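Side-chain contacts in iron Super-Oxide Dismutase (Plasmodium knowlesi, PDB 2AWP), which catalyses the dismutation of superoxide radicals to hydrogen peroxide and oxygen, probably at a single iron ion in each subunit: residues I3-L8 with K30-Y35; S75-S80 with S121-L126; S112-G117 with I136-D141. One frame throughout, in Å; residues are numbered along the deposited sequence.

In the fold
The three contacts differ in depth and chemistry. Interaction 2 lies about 1 Å from the centre of the chain, all four of its touching residues are buried, and aromatic rings make it, joining helix 62-79 to strand 122-129. Interaction 1, centred about 14 Å out and partly buried, lays a leucine near the N terminus on helix 21-43; it meets interaction 2 where His32 ND1 lies 2.9 Å from Trp78 NE1. Interaction 3 is a surface contact of aliphatic groups and one water, between helix 104-117 and strand 134-140. It shares the sheet with interaction 2, since strands 122-129 and 134-140 are neighbours. Interactions 1 and 3 lie on opposite sides of the chain's centre without touching.

Interaction 1. Residues I3-L8 with K30-Y35; sequences IILPKL and KHHAGY
Leu5, in the irregular segment 3-8, comes closest to the helical segment 30-35 at Ala33, where the two CA atoms are 6.3 Å apart. Its side chain divides between two helix residues. CD1 sits almost squarely over one face of the His32 imidazole: it is 3.4 Å from the centroid of that ring and only 11° from the ring normal, which makes this a CH-pi contact. The even spread of distances to the five ring atoms fits this, from 3.4 Å between Leu5 CD1 and His32 CD2 to 3.8 Å between Leu5 CD1 and His32 CE1. The other branch, CD2, turns to the helix surface, with Leu5 CD2 4.0 Å from Ala33 CB. With CG anti to the backbone N (chi1 -177°), Leu5 extends its fork toward the helix, one methyl to each partner. Helix 21-43 belongs to the alpha-hairpin domain of iron/manganese superoxide dismutases, and in this chain the N-terminal segment runs alongside it, in roughly the opposite direction; Pro6 O accepts a hydrogen bond from Tyr28 OH of the same helix. The His32 ring is held from beyond this contact as well: ND1 is hydrogen-bonded to Trp78 NE1, while NE2 makes a weak bond to Ile71 O. It also meets the ring of His74, a probable iron ligand, consistent with a place for His32 in the second shell of the metal site.

Interaction 2. Residues S75-S80 with S121-L126; sequences SFYWDS and SGWGWL
Tyr77 and Trp123 meet first at the base of the tyrosine, whose CB lies 3.7 Å from Trp123 CZ3, at the indole edge and near its plane. One bond farther out, Tyr77 CG is 4.0 Å from the same CZ3, and CD2 leans over the rim of one face of the neighbouring Trp78 indole. The Tyr77 ring presents its face to the edge of Trp123 in an offset edge-to-face pair: the planes stand at 78° and the ring centroids are 6.0 Å apart. At the tip, the tyrosine hydroxyl is hydrogen-bonded to Tyr175 OH. Helix 62-79 of the alpha-hairpin domain is thereby packed against strand 122-129 of the C-terminal domain, the two-domain build of iron/manganese superoxide dismutases. The indole is turned close to the probable metal site: Trp123 NE1 bonds to Gln70 OE1, and the ring meets His74 edge-to-face. A second, apolar contact lies alongside, with Phe76 CD2 3.8 Å from Trp125 CZ3, at the edge of the indole, and the two side chains slanted across each other. Each tryptophan has CG anti to its carbonyl carbon (chi1 -66° in Trp123, -56° in Trp125), and in each CZ3 is the atom that reaches segment 75-80.

Interaction 3. Residues S112-G117 with I136-D141; sequences SNVLCG and ILQTHD
Val114 straddles two strand residues because its methyls point differently: CG1 is anti to the backbone N (chi1 166°) and turns to Gln138, whereas CG2 is anti to the carbonyl carbon and turns to Ile136. Val114 CG2 lies 3.8 Å from Ile136 CG2, a methyl-to-methyl contact in which the side chains run past each other in opposite senses. On the other branch, Val114 CG1 is 3.8 Å from Gln138 CB and 4.0 Å from Gln138 CD, so the glutamine contributes its aliphatic root and the start of its amide. Gln138 has CG between the backbone N and the carbonyl carbon (chi1 59°), and the chain then runs extended toward the helix. One water links its amide to the helix backbone, donating to Val114 O at 2.6 Å and to Gln138 OE1 at 2.9 Å. OE1 is also hydrogen-bonded to His118 ND1, just beyond the helix end, and these two bonds to OE1 would help set the amide's rotation. The short axes of helix 112-117 and strand 136-140 run nearly parallel, 13° apart and 9.0 Å at closest approach. This is a helix laid along an outer strand of the three-stranded antiparallel sheet in the alpha+beta C-terminal domain of iron/manganese superoxide dismutases.

Interaction 1. Residues I3-L8 with K30-Y35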
# COMPACT_ATOMS: atom_id res chain seq x y z
N ILE A 3 -23.96 8.05 4.77
CA ILE A 3 -22.87 7.52 5.64
C ILE A 3 -22.14 8.68 6.33
O ILE A 3 -21.67 9.62 5.68
CB ILE A 3 -21.86 6.58 4.88
CG1 ILE A 3 -22.58 5.49 4.07
CG2 ILE A 3 -20.82 5.96 5.85
CD1 ILE A 3 -23.26 4.42 4.89
N ILE A 4 -22.06 8.61 7.65
CA ILE A 4 -21.38 9.63 8.45
C ILE A 4 -20.11 9.09 9.07
O ILE A 4 -20.11 8.00 9.64
CB ILE A 4 -22.30 10.19 9.59
CG1 ILE A 4 -23.55 10.86 8.99
CG2 ILE A 4 -21.52 11.17 10.50
CD1 ILE A 4 -24.72 11.11 9.99
N LEU A 5 -19.02 9.85 8.96
CA LEU A 5 -17.75 9.55 9.65
C LEU A 5 -17.91 9.53 11.19
O LEU A 5 -18.19 10.55 11.80
CB LEU A 5 -16.66 10.57 9.26
CG LEU A 5 -15.26 10.33 9.84
CD1 LEU A 5 -14.64 9.02 9.31
CD2 LEU A 5 -14.28 11.55 9.61
N PRO A 6 -17.76 8.35 11.82
CA PRO A 6 -17.85 8.35 13.28
C PRO A 6 -16.72 9.10 13.91
O PRO A 6 -15.58 9.04 13.42
CB PRO A 6 -17.78 6.86 13.64
CG PRO A 6 -18.24 6.16 12.43
CD PRO A 6 -17.61 6.98 11.30
N LYS A 7 -17.03 9.82 14.98
CA LYS A 7 -16.02 10.53 15.76
C LYS A 7 -14.99 9.59 16.38
O LYS A 7 -15.31 8.45 16.77
CB LYS A 7 -16.69 11.36 16.87
CG LYS A 7 -17.49 12.56 16.37
CD LYS A 7 -16.54 13.61 15.83
CE LYS A 7 -17.24 14.93 15.54
NZ LYS A 7 -16.28 16.08 15.62
N LEU A 8 -13.76 10.08 16.46
CA LEU A 8 -12.76 9.53 17.38
C LEU A 8 -13.23 9.68 18.82
O LEU A 8 -13.86 10.69 19.18
CB LEU A 8 -11.42 10.26 17.23
CG LEU A 8 -10.64 10.25 15.90
CD1 LEU A 8 -9.39 11.07 16.05
CD2 LEU A 8 -10.26 8.85 15.41
N LYS A 30 -8.12 13.24 6.58
CA LYS A 30 -7.93 13.13 5.13
C LYS A 30 -8.31 11.74 4.55
O LYS A 30 -9.27 11.63 3.80
CB LYS A 30 -6.52 13.57 4.74
CG LYS A 30 -6.12 14.95 5.24
CD LYS A 30 -7.05 16.08 4.72
CE LYS A 30 -7.06 17.25 5.74
NZ LYS A 30 -7.78 18.46 5.23
N HIS A 31 -7.56 10.70 4.90
CA HIS A 31 -7.85 9.34 4.44
C HIS A 31 -9.24 8.84 4.82
O HIS A 31 -10.06 8.54 3.93
CB HIS A 31 -6.73 8.34 4.87
CG HIS A 31 -5.40 8.61 4.23
ND1 HIS A 31 -5.12 8.25 2.92
CD2 HIS A 31 -4.28 9.22 4.70
CE1 HIS A 31 -3.87 8.58 2.64
NE2 HIS A 31 -3.34 9.17 3.70
N HIS A 32 -9.53 8.77 6.12
CA HIS A 32 -10.77 8.17 6.62
C HIS A 32 -11.99 9.00 6.13
O HIS A 32 -12.97 8.46 5.57
CB HIS A 32 -10.72 8.07 8.17
CG HIS A 32 -11.72 7.10 8.76
ND1 HIS A 32 -11.73 6.78 10.10
CD2 HIS A 32 -12.74 6.41 8.20
CE1 HIS A 32 -12.71 5.93 10.34
NE2 HIS A 32 -13.34 5.69 9.20
N ALA A 33 -11.90 10.31 6.30
CA ALA A 33 -12.98 11.20 5.83
C ALA A 33 -13.22 11.02 4.34
O ALA A 33 -14.37 10.99 3.87
CB ALA A 33 -12.63 12.66 6.16
N GLY A 34 -12.11 10.90 3.60
CA GLY A 34 -12.09 10.66 2.16
C GLY A 34 -12.82 9.42 1.69
O GLY A 34 -13.47 9.45 0.63
N TYR A 35 -12.68 8.31 2.43
CA TYR A 35 -13.41 7.08 2.10
C TYR A 35 -14.93 7.24 2.30
O TYR A 35 -15.71 6.72 1.51
CB TYR A 35 -12.95 5.92 2.96
CG TYR A 35 -11.52 5.45 2.74
CD1 TYR A 35 -11.10 4.97 1.50
CD2 TYR A 35 -10.62 5.42 3.80
CE1 TYR A 35 -9.80 4.51 1.29
CE2 TYR A 35 -9.29 4.96 3.62
CZ TYR A 35 -8.89 4.49 2.38
OH TYR A 35 -7.60 4.03 2.21

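Interaction 2. Residues S75-S80 with S121-L126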
# COMPACT_ATOMS: atom_id res chain seq x y z
N SER A 75 -12.61 2.84 11.45
CA SER A 75 -13.33 3.05 12.70
C SER A 75 -12.97 2.01 13.77
O SER A 75 -12.77 2.36 14.93
CB SER A 75 -14.82 3.12 12.44
OG SER A 75 -15.10 4.36 11.84
N PHE A 76 -12.87 0.76 13.34
CA PHE A 76 -12.44 -0.35 14.19
C PHE A 76 -10.99 -0.15 14.66
O PHE A 76 -10.65 -0.48 15.79
CB PHE A 76 -12.61 -1.68 13.43
CG PHE A 76 -12.71 -2.90 14.34
CD1 PHE A 76 -13.91 -3.22 14.96
CD2 PHE A 76 -11.61 -3.72 14.55
CE1 PHE A 76 -14.03 -4.34 15.78
CE2 PHE A 76 -11.71 -4.84 15.37
CZ PHE A 76 -12.92 -5.15 15.99
N TYR A 77 -10.13 0.38 13.79
CA TYR A 77 -8.76 0.74 14.12
C TYR A 77 -8.66 1.83 15.20
O TYR A 77 -7.94 1.67 16.18
CB TYR A 77 -8.05 1.16 12.84
CG TYR A 77 -6.64 1.70 12.97
CD1 TYR A 77 -5.59 0.90 13.43
CD2 TYR A 77 -6.35 3.03 12.60
CE1 TYR A 77 -4.28 1.40 13.54
CE2 TYR A 77 -5.05 3.55 12.70
CZ TYR A 77 -4.01 2.72 13.15
OH TYR A 77 -2.71 3.21 13.24
N TRP A 78 -9.40 2.92 15.02
CA TRP A 78 -9.40 4.01 16.00
C TRP A 78 -9.90 3.54 17.37
O TRP A 78 -9.29 3.86 18.39
CB TRP A 78 -10.24 5.21 15.49
CG TRP A 78 -9.71 5.80 14.20
CD1 TRP A 78 -10.39 6.02 13.05
CD2 TRP A 78 -8.36 6.20 13.94
NE1 TRP A 78 -9.56 6.53 12.08
CE2 TRP A 78 -8.30 6.65 12.61
CE3 TRP A 78 -7.18 6.22 14.71
CZ2 TRP A 78 -7.11 7.12 12.02
CZ3 TRP A 78 -6.00 6.70 14.14
CH2 TRP A 78 -5.98 7.13 12.80
N ASP A 79 -11.00 2.78 17.37
CA ASP A 79 -11.61 2.20 18.57
C ASP A 79 -10.75 1.13 19.24
O ASP A 79 -10.88 0.88 20.47
CB ASP A 79 -13.02 1.67 18.28
CG ASP A 79 -13.95 2.77 17.83
OD1 ASP A 79 -13.52 3.96 17.81
OD2 ASP A 79 -15.11 2.44 17.46
N SER A 80 -9.86 0.52 18.46
CA SER A 80 -8.87 -0.45 18.97
C SER A 80 -7.72 0.19 19.74
O SER A 80 -6.85 -0.53 20.26
CB SER A 80 -8.27 -1.28 17.82
OG SER A 80 -9.23 -2.19 17.29
N SER A 121 -0.21 -2.95 1.07
CA SER A 121 -1.22 -2.32 1.93
C SER A 121 -2.06 -3.39 2.63
O SER A 121 -2.44 -4.36 1.98
CB SER A 121 -2.15 -1.42 1.07
OG SER A 121 -1.39 -0.33 0.51
N GLY A 122 -2.37 -3.21 3.92
CA GLY A 122 -3.16 -4.25 4.61
C GLY A 122 -3.37 -4.03 6.10
O GLY A 122 -3.13 -2.94 6.61
N TRP A 123 -3.75 -5.09 6.81
CA TRP A 123 -4.32 -4.97 8.16
C TRP A 123 -3.99 -6.25 8.86
O TRP A 123 -4.10 -7.30 8.24
CB TRP A 123 -5.88 -4.88 8.11
CG TRP A 123 -6.42 -3.59 7.44
CD1 TRP A 123 -6.72 -3.41 6.11
CD2 TRP A 123 -6.75 -2.35 8.09
NE1 TRP A 123 -7.19 -2.13 5.90
CE2 TRP A 123 -7.20 -1.46 7.10
CE3 TRP A 123 -6.72 -1.93 9.42
CZ2 TRP A 123 -7.61 -0.18 7.39
CZ3 TRP A 123 -7.10 -0.61 9.71
CH2 TRP A 123 -7.54 0.23 8.71
N GLY A 124 -3.58 -6.15 10.13
CA GLY A 124 -3.46 -7.34 10.99
C GLY A 124 -4.67 -7.39 11.91
O GLY A 124 -5.17 -6.35 12.35
N TRP A 125 -5.17 -8.59 12.20
CA TRP A 125 -6.37 -8.73 13.02
C TRP A 125 -6.17 -9.74 14.17
O TRP A 125 -5.48 -10.74 14.01
CB TRP A 125 -7.55 -9.21 12.18
CG TRP A 125 -7.86 -8.36 11.02
CD1 TRP A 125 -7.30 -8.45 9.77
CD2 TRP A 125 -8.79 -7.28 10.97
NE1 TRP A 125 -7.82 -7.49 8.96
CE2 TRP A 125 -8.74 -6.75 9.67
CE3 TRP A 125 -9.68 -6.71 11.91
CZ2 TRP A 125 -9.54 -5.68 9.25
CZ3 TRP A 125 -10.48 -5.61 11.50
CH2 TRP A 125 -10.40 -5.12 10.18
N LEU A 126 -6.77 -9.44 15.32
CA LEU A 126 -7.08 -10.46 16.29
C LEU A 126 -8.54 -10.77 16.04
O LEU A 126 -9.37 -9.84 15.99
CB LEU A 126 -6.86 -9.99 17.74
CG LEU A 126 -7.28 -11.02 18.80
CD1 LEU A 126 -6.44 -12.29 18.72
CD2 LEU A 126 -7.20 -10.35 20.19

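Interaction 3. Residues S112-G117 with I136-D141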
# COMPACT_ATOMS: atom_id res chain seq x y z
N SER A 112 3.02 -9.09 16.23
CA SER A 112 4.05 -8.17 15.74
C SER A 112 4.73 -8.72 14.48
O SER A 112 4.99 -7.97 13.54
CB SER A 112 5.08 -7.89 16.83
OG SER A 112 4.46 -7.35 17.99
N ASN A 113 4.98 -10.03 14.47
CA ASN A 113 5.57 -10.72 13.32
C ASN A 113 4.68 -10.64 12.08
O ASN A 113 5.14 -10.30 10.97
CB ASN A 113 5.86 -12.19 13.65
CG ASN A 113 7.10 -12.35 14.53
OD1 ASN A 113 7.90 -11.42 14.68
ND2 ASN A 113 7.26 -13.54 15.13
N VAL A 114 3.41 -10.92 12.27
CA VAL A 114 2.45 -10.80 11.18
C VAL A 114 2.36 -9.38 10.63
O VAL A 114 2.43 -9.18 9.41
CB VAL A 114 1.05 -11.33 11.59
CG1 VAL A 114 -0.04 -10.87 10.55
CG2 VAL A 114 1.11 -12.86 11.68
N LEU A 115 2.17 -8.41 11.53
CA LEU A 115 2.12 -6.98 11.17
C LEU A 115 3.37 -6.51 10.44
O LEU A 115 3.28 -5.79 9.42
CB LEU A 115 1.89 -6.12 12.44
CG LEU A 115 0.49 -6.26 13.05
CD1 LEU A 115 0.47 -5.65 14.44
CD2 LEU A 115 -0.63 -5.63 12.16
N CYS A 116 4.54 -6.89 10.95
CA CYS A 116 5.79 -6.54 10.29
C CYS A 116 5.99 -7.20 8.94
O CYS A 116 6.65 -6.63 8.07
CB CYS A 116 6.99 -6.85 11.19
SG CYS A 116 7.17 -5.73 12.56
N GLY A 117 5.44 -8.40 8.79
CA GLY A 117 5.69 -9.20 7.60
C GLY A 117 4.74 -8.90 6.44
O GLY A 117 4.99 -9.33 5.33
N ILE A 136 -4.72 -14.94 14.94
CA ILE A 136 -4.22 -13.77 14.24
C ILE A 136 -4.40 -14.00 12.74
O ILE A 136 -4.04 -15.05 12.23
CB ILE A 136 -2.71 -13.52 14.52
CG1 ILE A 136 -2.48 -13.15 15.98
CG2 ILE A 136 -2.16 -12.42 13.62
CD1 ILE A 136 -1.02 -13.41 16.43
N LEU A 137 -4.95 -13.00 12.06
CA LEU A 137 -5.15 -13.05 10.62
C LEU A 137 -4.61 -11.76 10.02
O LEU A 137 -4.48 -10.75 10.71
CB LEU A 137 -6.65 -13.15 10.26
CG LEU A 137 -7.44 -14.41 10.67
CD1 LEU A 137 -8.89 -14.28 10.20
CD2 LEU A 137 -6.80 -15.71 10.13
N GLN A 138 -4.29 -11.79 8.73
CA GLN A 138 -3.94 -10.57 8.04
C GLN A 138 -4.81 -10.47 6.81
O GLN A 138 -5.20 -11.49 6.24
CB GLN A 138 -2.46 -10.58 7.65
CG GLN A 138 -2.03 -11.71 6.77
CD GLN A 138 -0.54 -11.78 6.66
OE1 GLN A 138 0.11 -10.81 6.28
NE2 GLN A 138 0.02 -12.93 7.01
N THR A 139 -5.12 -9.24 6.40
CA THR A 139 -5.86 -9.05 5.15
C THR A 139 -5.19 -7.99 4.32
O THR A 139 -4.41 -7.18 4.83
CB THR A 139 -7.33 -8.61 5.38
OG1 THR A 139 -7.35 -7.40 6.15
CG2 THR A 139 -8.08 -9.69 6.13
N HIS A 140 -5.52 -8.00 3.03
CA HIS A 140 -4.85 -7.16 2.07
C HIS A 140 -5.74 -6.02 1.62
O HIS A 140 -6.94 -6.23 1.39
CB HIS A 140 -4.43 -8.00 0.87
CG HIS A 140 -3.29 -7.41 0.08
ND1 HIS A 140 -2.09 -7.07 0.65
CD2 HIS A 140 -3.18 -7.12 -1.24
CE1 HIS A 140 -1.28 -6.59 -0.28
NE2 HIS A 140 -1.92 -6.61 -1.44
N ASP A 141 -5.15 -4.83 1.50
CA ASP A 141 -5.87 -3.63 1.05
C ASP A 141 -7.06 -3.28 1.98
O ASP A 141 -6.82 -2.88 3.12
CB ASP A 141 -6.27 -3.80 -0.43
CG ASP A 141 -5.06 -4.01 -1.34
OD1 ASP A 141 -4.05 -3.32 -1.19
OD2 ASP A 141 -5.13 -4.86 -2.21
O HOH W 1 2.66 -10.99 7.61